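Local coordinates for protein nourseothricin acetyltransferase (Streptomyces noursei, PDB 5C82) that probably acetylates the antibiotic nourseothricin as a GNAT-type acyltransferase and so confers resistance, at residues D33-V38 with V50-P55; L144-V149 with L183-P188. The protein carries 1 engineered substitution. One frame throughout, in Å; residues are numbered along the deposited sequence. Where two conformers were deposited one is given.

Contact 1 of 2, residues D33-V38 with V50-P55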
ATOM      1  N   ASP A  33      -9.095 -24.863   3.518  0.50 21.50           N
ATOM      2  CA  ASP A  33     -10.495 -25.273   3.345  0.50 21.75           C
ATOM      3  C   ASP A  33     -11.411 -24.038   3.310  0.50 25.32           C
ATOM      4  O   ASP A  33     -12.610 -24.177   3.065  0.50 24.74           O
ATOM      5  CB  ASP A  33     -10.925 -26.204   4.506  0.50 23.91           C
ATOM      6  CG  ASP A  33     -10.135 -27.494   4.643  0.50 36.21           C
ATOM      7  OD1 ASP A  33     -10.090 -28.272   3.663  0.50 37.66           O
ATOM      8  OD2 ASP A  33      -9.606 -27.751   5.743  0.50 44.22           O
ATOM      9  N   THR A  34     -10.855 -22.834   3.582  1.00 21.25           N
ATOM     10  CA  THR A  34     -11.622 -21.566   3.617  1.00 20.23           C
ATOM     11  C   THR A  34     -10.795 -20.433   3.013  1.00 22.05           C
ATOM     12  O   THR A  34      -9.585 -20.574   2.891  1.00 21.55           O
ATOM     13  CB  THR A  34     -12.073 -21.151   5.052  1.00 21.49           C
ATOM     14  OG1 THR A  34     -10.941 -20.782   5.817  1.00 21.35           O
ATOM     15  CG2 THR A  34     -12.855 -22.221   5.797  1.00 14.37           C
ATOM     16  N   VAL A  35     -11.456 -19.317   2.633  1.00 16.71           N
ATOM     17  CA  VAL A  35     -10.835 -18.095   2.098  1.00 16.15           C
ATOM     18  C   VAL A  35     -11.661 -16.931   2.618  1.00 20.25           C
ATOM     19  O   VAL A  35     -12.821 -17.120   2.995  1.00 20.01           O
ATOM     20  CB  VAL A  35     -10.687 -18.019   0.524  1.00 18.70           C
ATOM     21  CG1 VAL A  35      -9.812 -19.146  -0.038  1.00 17.24           C
ATOM     22  CG2 VAL A  35     -12.051 -17.962  -0.188  1.00 18.33           C
ATOM     23  N   PHE A  36     -11.080 -15.737   2.647  1.00 16.57           N
ATOM     24  CA  PHE A  36     -11.841 -14.550   3.021  1.00 16.15           C
ATOM     25  C   PHE A  36     -12.230 -13.919   1.705  1.00 20.11           C
ATOM     26  O   PHE A  36     -11.355 -13.558   0.902  1.00 18.92           O
ATOM     27  CB  PHE A  36     -11.048 -13.598   3.920  1.00 17.42           C
ATOM     28  CG  PHE A  36     -10.993 -14.040   5.370  1.00 18.27           C
ATOM     29  CD1 PHE A  36     -10.047 -14.968   5.798  1.00 18.82           C
ATOM     30  CD2 PHE A  36     -11.864 -13.493   6.318  1.00 19.15           C
ATOM     31  CE1 PHE A  36      -9.982 -15.358   7.142  1.00 19.73           C
ATOM     32  CE2 PHE A  36     -11.796 -13.877   7.661  1.00 20.71           C
ATOM     33  CZ  PHE A  36     -10.846 -14.799   8.070  1.00 19.19           C
ATOM     34  N   ARG A  37     -13.538 -13.961   1.416  1.00 16.20           N
ATOM     35  CA  ARG A  37     -14.120 -13.392   0.207  1.00 16.19           C
ATOM     36  C   ARG A  37     -14.258 -11.914   0.473  1.00 18.16           C
ATOM     37  O   ARG A  37     -14.758 -11.509   1.536  1.00 15.24           O
ATOM     38  CB  ARG A  37     -15.508 -14.015  -0.093  1.00 19.28           C
ATOM     39  CG  ARG A  37     -16.141 -13.505  -1.401  1.00 25.95           C
ATOM     40  CD  ARG A  37     -17.442 -14.215  -1.702  1.00 41.75           C
ATOM     41  NE  ARG A  37     -17.216 -15.584  -2.172  1.00 56.41           N
ATOM     42  CZ  ARG A  37     -18.142 -16.540  -2.183  1.00 69.32           C
ATOM     43  NH1 ARG A  37     -19.370 -16.292  -1.736  1.00 49.10           N
ATOM     44  NH2 ARG A  37     -17.843 -17.755  -2.623  1.00 59.31           N
ATOM     45  N   VAL A  38     -13.755 -11.116  -0.473  1.00 15.97           N
ATOM     46  CA  VAL A  38     -13.776  -9.664  -0.406  1.00 16.68           C
ATOM     47  C   VAL A  38     -14.891  -9.170  -1.338  1.00 25.53           C
ATOM     48  O   VAL A  38     -14.912  -9.519  -2.520  1.00 26.55           O
ATOM     49  CB  VAL A  38     -12.389  -9.035  -0.744  1.00 19.25           C
ATOM     50  CG1 VAL A  38     -12.473  -7.520  -0.795  1.00 18.94           C
ATOM     51  CG2 VAL A  38     -11.314  -9.482   0.246  1.00 18.27           C
ATOM     52  N   VAL A  50     -15.363 -17.876   3.849  1.00 20.38           N
ATOM     53  CA  VAL A  50     -16.216 -18.822   3.154  1.00 20.09           C
ATOM     54  C   VAL A  50     -15.513 -20.163   2.941  1.00 25.00           C
ATOM     55  O   VAL A  50     -14.310 -20.177   2.650  1.00 22.33           O
ATOM     56  CB  VAL A  50     -16.768 -18.254   1.809  1.00 23.91           C
ATOM     57  CG1 VAL A  50     -17.838 -17.172   2.033  1.00 23.83           C
ATOM     58  CG2 VAL A  50     -15.652 -17.745   0.899  1.00 23.01           C
ATOM     59  N   PRO A  51     -16.239 -21.305   3.038  1.00 25.77           N
ATOM     60  CA  PRO A  51     -15.591 -22.592   2.728  1.00 26.61           C
ATOM     61  C   PRO A  51     -15.277 -22.705   1.233  1.00 31.76           C
ATOM     62  O   PRO A  51     -15.959 -22.087   0.416  1.00 31.77           O
ATOM     63  CB  PRO A  51     -16.634 -23.636   3.150  1.00 28.67           C
ATOM     64  CG  PRO A  51     -17.953 -22.925   3.068  1.00 32.60           C
ATOM     65  CD  PRO A  51     -17.678 -21.475   3.360  1.00 27.59           C
ATOM     66  N   VAL A  52     -14.221 -23.456   0.878  1.00 29.00           N
ATOM     67  CA  VAL A  52     -13.854 -23.721  -0.512  1.00 28.92           C
ATOM     68  C   VAL A  52     -13.722 -25.224  -0.692  1.00 33.97           C
ATOM     69  O   VAL A  52     -13.057 -25.877   0.117  1.00 33.80           O
ATOM     70  CB  VAL A  52     -12.608 -22.953  -1.067  1.00 32.31           C
ATOM     71  CG1 VAL A  52     -12.921 -21.485  -1.328  1.00 32.19           C
ATOM     72  CG2 VAL A  52     -11.377 -23.107  -0.171  1.00 31.81           C
ATOM     73  N   ASP A  53     -14.374 -25.779  -1.722  1.00 30.91           N
ATOM     74  CA  ASP A  53     -14.257 -27.202  -2.025  1.00 30.70           C
ATOM     75  C   ASP A  53     -14.085 -27.453  -3.543  1.00 31.65           C
ATOM     76  O   ASP A  53     -14.908 -26.986  -4.328  1.00 30.30           O
ATOM     77  CB  ASP A  53     -15.368 -28.051  -1.417  1.00 33.30           C
ATOM     78  CG  ASP A  53     -15.044 -29.526  -1.534  1.00 47.51           C
ATOM     79  OD1 ASP A  53     -14.221 -30.020  -0.729  1.00 50.39           O
ATOM     80  OD2 ASP A  53     -15.507 -30.155  -2.502  1.00 53.70           O
ATOM     81  N   PRO A  54     -13.021 -28.160  -3.987  1.00 26.08           N
ATOM     82  CA  PRO A  54     -11.935 -28.787  -3.204  1.00 25.31           C
ATOM     83  C   PRO A  54     -11.060 -27.767  -2.455  1.00 27.11           C
ATOM     84  O   PRO A  54     -11.105 -26.579  -2.796  1.00 24.36           O
ATOM     85  CB  PRO A  54     -11.148 -29.561  -4.275  1.00 27.19           C
ATOM     86  CG  PRO A  54     -11.409 -28.795  -5.554  1.00 32.24           C
ATOM     87  CD  PRO A  54     -12.841 -28.391  -5.436  1.00 28.43           C
ATOM     88  N   PRO A  55     -10.248 -28.171  -1.445  1.00 24.45           N
ATOM     89  CA  PRO A  55      -9.385 -27.173  -0.779  1.00 24.35           C
ATOM     90  C   PRO A  55      -8.467 -26.454  -1.772  1.00 26.51           C
ATOM     91  O   PRO A  55      -8.108 -27.011  -2.805  1.00 26.37           O
ATOM     92  CB  PRO A  55      -8.585 -27.998   0.242  1.00 26.58           C
ATOM     93  CG  PRO A  55      -9.384 -29.263   0.431  1.00 31.08           C
ATOM     94  CD  PRO A  55     -10.015 -29.528  -0.907  1.00 26.31           C
TER
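V35 and V50 share one first torsion: in both, CG1 stands anti to the carbonyl carbon (chi1 -61° in V35, -72° in V50). CG2 then lies between the backbone N and the carbonyl carbon. The pairing puts both side chains on one face of the sheet, and these torsions bring V35 CG2 to V50 CG2 at 3.8 Å. V35 CG2 also touches V52 CG1 at 3.8 Å, the two side chains crossing at about a right angle. R37 also reaches the V50 methyl, its side chain crossing V50 at about a right angle. Its CB lies 3.9 Å from V50 CG2. The arginine chain then bends at chi3, and V50 CG2 sits over one face of the guanidinium, offset toward the rim. One methyl is thus shared by a valine and an exposed arginine.

The backbones are tied as an antiparallel pair. V50 N gives a hydrogen bond to V35 O (2.8 Å), and V35 N returns one to V50 O (3.0 Å). P51 has no N-H to give and falls opposite T34, in a non-hydrogen-bonded pair. There T34 CA makes a C-H...O contact with V50 O at 3.2 Å. V52 N bonds to D33 O at 2.8 Å. T34 OG1 is held by E49 OE2. The chain turns a corner at D33, and again at D53 and P54, where the peptide before P54 is cis.

F36 and V38 turn to the rest of the protein, F36 against A151 and I154 of helix 151-158. The arrangement is a beta hairpin of strands 34-40 and 44-58, part of a three-stranded antiparallel sheet separate from the main GNAT sheet.

Contact 2 of 2, residues L144-V149 with L183-P188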
ATOM      1  N   LEU A 144       1.620  -5.549   7.855  1.00 13.57           N
ATOM      2  CA  LEU A 144       1.855  -6.631   6.898  1.00 12.87           C
ATOM      3  C   LEU A 144       0.755  -6.701   5.853  1.00 15.96           C
ATOM      4  O   LEU A 144      -0.354  -6.197   6.044  1.00 14.97           O
ATOM      5  CB  LEU A 144       2.089  -8.006   7.586  1.00 13.27           C
ATOM      6  CG  LEU A 144       0.920  -8.599   8.399  1.00 17.64           C
ATOM      7  CD1 LEU A 144      -0.063  -9.394   7.480  1.00 15.61           C
ATOM      8  CD2 LEU A 144       1.445  -9.485   9.514  1.00 20.57           C
ATOM      9  N   GLU A 145       1.075  -7.376   4.769  1.00 14.10           N
ATOM     10  CA  GLU A 145       0.195  -7.667   3.665  1.00 13.83           C
ATOM     11  C   GLU A 145       0.041  -9.175   3.659  1.00 17.17           C
ATOM     12  O   GLU A 145       1.007  -9.888   3.942  1.00 15.08           O
ATOM     13  CB  GLU A 145       0.847  -7.191   2.377  1.00 15.00           C
ATOM     14  CG  GLU A 145      -0.027  -7.326   1.149  1.00 28.53           C
ATOM     15  CD  GLU A 145       0.384  -8.519   0.321  1.00 54.99           C
ATOM     16  OE1 GLU A 145       1.363  -8.408  -0.455  1.00 55.64           O
ATOM     17  OE2 GLU A 145      -0.253  -9.582   0.486  1.00 46.84           O
ATOM     18  N   VAL A 146      -1.186  -9.664   3.360  1.00 13.23           N
ATOM     19  CA  VAL A 146      -1.505 -11.083   3.263  1.00 10.38           C
ATOM     20  C   VAL A 146      -2.624 -11.297   2.227  1.00 16.49           C
ATOM     21  O   VAL A 146      -3.614 -10.552   2.217  1.00 16.06           O
ATOM     22  CB  VAL A 146      -1.789 -11.748   4.642  1.00 13.41           C
ATOM     23  CG1 VAL A 146      -2.965 -11.100   5.383  1.00 11.93           C
ATOM     24  CG2 VAL A 146      -1.980 -13.260   4.505  1.00 13.83           C
ATOM     25  N   THR A 147      -2.450 -12.285   1.328  1.00 13.97           N
ATOM     26  CA  THR A 147      -3.490 -12.595   0.354  1.00 13.74           C
ATOM     27  C   THR A 147      -4.740 -13.084   1.089  1.00 15.67           C
ATOM     28  O   THR A 147      -4.636 -13.807   2.085  1.00 14.65           O
ATOM     29  CB  THR A 147      -3.019 -13.563  -0.739  1.00 19.33           C
ATOM     30  OG1 THR A 147      -4.152 -13.854  -1.550  1.00 18.05           O
ATOM     31  CG2 THR A 147      -2.451 -14.894  -0.177  1.00 17.03           C
ATOM     32  N   ASN A 148      -5.913 -12.654   0.602  1.00 11.95           N
ATOM     33  CA  ASN A 148      -7.223 -13.003   1.141  1.00 12.37           C
ATOM     34  C   ASN A 148      -7.471 -14.540   1.163  1.00 16.76           C
ATOM     35  O   ASN A 148      -8.275 -15.032   1.964  1.00 16.86           O
ATOM     36  CB  ASN A 148      -8.319 -12.275   0.333  1.00 14.00           C
ATOM     37  CG  ASN A 148      -8.496 -12.882  -1.031  1.00 25.68           C
ATOM     38  OD1 ASN A 148      -7.592 -12.858  -1.857  1.00 16.38           O
ATOM     39  ND2 ASN A 148      -9.591 -13.592  -1.230  1.00 21.30           N
ATOM     40  N   VAL A 149      -6.803 -15.280   0.269  1.00 12.91           N
ATOM     41  CA  VAL A 149      -6.949 -16.740   0.213  1.00 13.05           C
ATOM     42  C   VAL A 149      -6.174 -17.435   1.333  1.00 18.22           C
ATOM     43  O   VAL A 149      -6.479 -18.594   1.645  1.00 17.65           O
ATOM     44  CB  VAL A 149      -6.660 -17.355  -1.172  1.00 16.05           C
ATOM     45  CG1 VAL A 149      -7.663 -16.843  -2.216  1.00 15.20           C
ATOM     46  CG2 VAL A 149      -5.210 -17.143  -1.614  1.00 15.58           C
ATOM     47  N   LEU A 183      -4.663  -8.034   1.659  1.00 15.96           N
ATOM     48  CA  LEU A 183      -5.266  -7.589   2.913  1.00 14.75           C
ATOM     49  C   LEU A 183      -4.160  -7.018   3.776  1.00 18.49           C
ATOM     50  O   LEU A 183      -3.053  -7.589   3.847  1.00 17.35           O
ATOM     51  CB  LEU A 183      -6.020  -8.704   3.658  1.00 14.46           C
ATOM     52  CG  LEU A 183      -7.130  -9.468   2.915  1.00 18.97           C
ATOM     53  CD1 LEU A 183      -7.755 -10.495   3.841  1.00 18.65           C
ATOM     54  CD2 LEU A 183      -8.220  -8.518   2.288  1.00 15.49           C
ATOM     55  N   TYR A 184      -4.454  -5.880   4.411  1.00 14.32           N
ATOM     56  CA  TYR A 184      -3.495  -5.174   5.247  1.00 14.26           C
ATOM     57  C   TYR A 184      -3.822  -5.306   6.721  1.00 17.09           C
ATOM     58  O   TYR A 184      -4.982  -5.182   7.105  1.00 14.70           O
ATOM     59  CB  TYR A 184      -3.371  -3.709   4.796  1.00 16.14           C
ATOM     60  CG  TYR A 184      -2.921  -3.547   3.351  1.00 18.19           C
ATOM     61  CD1 TYR A 184      -2.024  -4.440   2.775  1.00 20.05           C
ATOM     62  CD2 TYR A 184      -3.298  -2.432   2.603  1.00 18.28           C
ATOM     63  CE1 TYR A 184      -1.564  -4.263   1.476  1.00 21.85           C
ATOM     64  CE2 TYR A 184      -2.852  -2.256   1.293  1.00 18.05           C
ATOM     65  CZ  TYR A 184      -1.995  -3.183   0.732  1.00 23.83           C
ATOM     66  OH  TYR A 184      -1.511  -3.021  -0.543  1.00 27.61           O
HETATM   67  N   MSE A 185      -2.808  -5.671   7.540  1.00 14.36           N
HETATM   68  CA  MSE A 185      -3.010  -5.833   8.984  1.00 13.07           C
HETATM   69  C   MSE A 185      -1.934  -5.105   9.751  1.00 15.90           C
HETATM   70  O   MSE A 185      -0.777  -5.052   9.322  1.00 14.63           O
HETATM   71  CB  MSE A 185      -3.088  -7.321   9.400  1.00 14.96           C
HETATM   72  CG  MSE A 185      -4.136  -8.138   8.610  1.00 19.34           C
HETATM   73 SE   MSE A 185      -4.238  -9.970   9.187  0.79 23.27          SE
HETATM   74  CE  MSE A 185      -5.242  -9.701  10.942  1.00 19.59           C
ATOM     75  N   SER A 186      -2.311  -4.513  10.871  1.00 12.60           N
ATOM     76  CA  SER A 186      -1.348  -3.780  11.661  1.00 12.66           C
ATOM     77  C   SER A 186      -1.474  -4.089  13.138  1.00 18.40           C
ATOM     78  O   SER A 186      -2.513  -4.562  13.602  1.00 16.34           O
ATOM     79  CB  SER A 186      -1.456  -2.278  11.420  1.00 14.66           C
ATOM     80  OG  SER A 186      -2.703  -1.789  11.884  1.00 23.21           O
HETATM   81  N   MSE A 187      -0.406  -3.770  13.869  1.00 16.68           N
HETATM   82  CA  MSE A 187      -0.329  -3.915  15.308  1.00 17.68           C
HETATM   83  C   MSE A 187       0.423  -2.718  15.846  1.00 21.81           C
HETATM   84  O   MSE A 187       1.514  -2.474  15.330  1.00 21.11           O
HETATM   85  CB  MSE A 187       0.470  -5.183  15.638  1.00 19.90           C
HETATM   86  CG  MSE A 187       0.401  -5.566  17.045  1.00 28.50           C
HETATM   87 SE   MSE A 187       1.430  -7.166  17.307  1.00 38.31          SE
HETATM   88  CE  MSE A 187       3.261  -6.453  17.325  1.00 34.76           C
ATOM     89  N   PRO A 188      -0.054  -2.012  16.912  1.00 19.63           N
ATOM     90  CA  PRO A 188       0.782  -0.958  17.513  1.00 20.60           C
ATOM     91  C   PRO A 188       2.037  -1.602  18.124  1.00 26.38           C
ATOM     92  O   PRO A 188       1.980  -2.740  18.606  1.00 23.45           O
ATOM     93  CB  PRO A 188      -0.115  -0.347  18.599  1.00 22.49           C
ATOM     94  CG  PRO A 188      -1.132  -1.363  18.897  1.00 26.30           C
ATOM     95  CD  PRO A 188      -1.311  -2.198  17.662  1.00 21.86           C
TER
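L144 with M185 and V146 with L183 are antiparallel hydrogen-bonded pairs, joined by four N-H...O bonds, with E145 and Y184 as the non-hydrogen-bonded pair between them. L144 N to M185 O and M185 N to L144 O are both 2.9 Å. V146 N to L183 O and L183 N to V146 O are both 2.8 Å. Strands 141-147 and 182-188 are thus antiparallel neighbours in the mixed GNAT sheet.

L144, V146, L183 and M185 direct their side chains to one face. L144 and M185 lie side by side, and L144 CD1 touches M185 CB at 4.1 Å. M185 is a selenomethionine. Its SE reaches V146 CG1 at 4.2 Å, and V146 CG1 lies between the backbone N and the carbonyl carbon (chi1 60°). L183 CD1 rests on N148 CA at 3.7 Å, just past the end of the strand. The amide of buried N148 is held by backbone, its OD1 taking Q181 N. I154 and Y157 of helix 151-158 cover this face.

E145 and Y184 point to the other face. E145 CG stands anti to the backbone N (chi1 -175°), and it meets Y184 CE1 at 3.4 Å, at the ring edge and near its plane. The E145 chain then bends at chi2, and OE2 bonds to Y172 OH. Carboxylate and ring planes are 54° apart. Y184 also packs on Y184 of the second subunit.

The chemistry is split by face. One is apolar and packed against helix 151-158, while on the other an aliphatic part of E145 packs on a tyrosine and its acid end is held by a second tyrosine.

Contact 2 lies in the core, within the seven-stranded mixed sheet. Contact 1 is a surface contact in the hairpin of the separate three-stranded sheet. Their centres are about 17 Å apart, yet they touch. F36 O and N148 ND2 are 2.8 Å apart, a probable hydrogen bond. V38 CG2 packs on L183 CD2 at 3.8 Å, and V35 CG1 on V149 CA. Strand 34-40 thus meets the loop after strand 141-147 and the start of strand 182-188. Helix 151-158 takes side chains from each contact. Both are antiparallel, but contact 1 mixes valines with prolines and an exposed arginine. Contact 2 packs buried apolar side chains on one face and sets a glutamate against a tyrosine on the other.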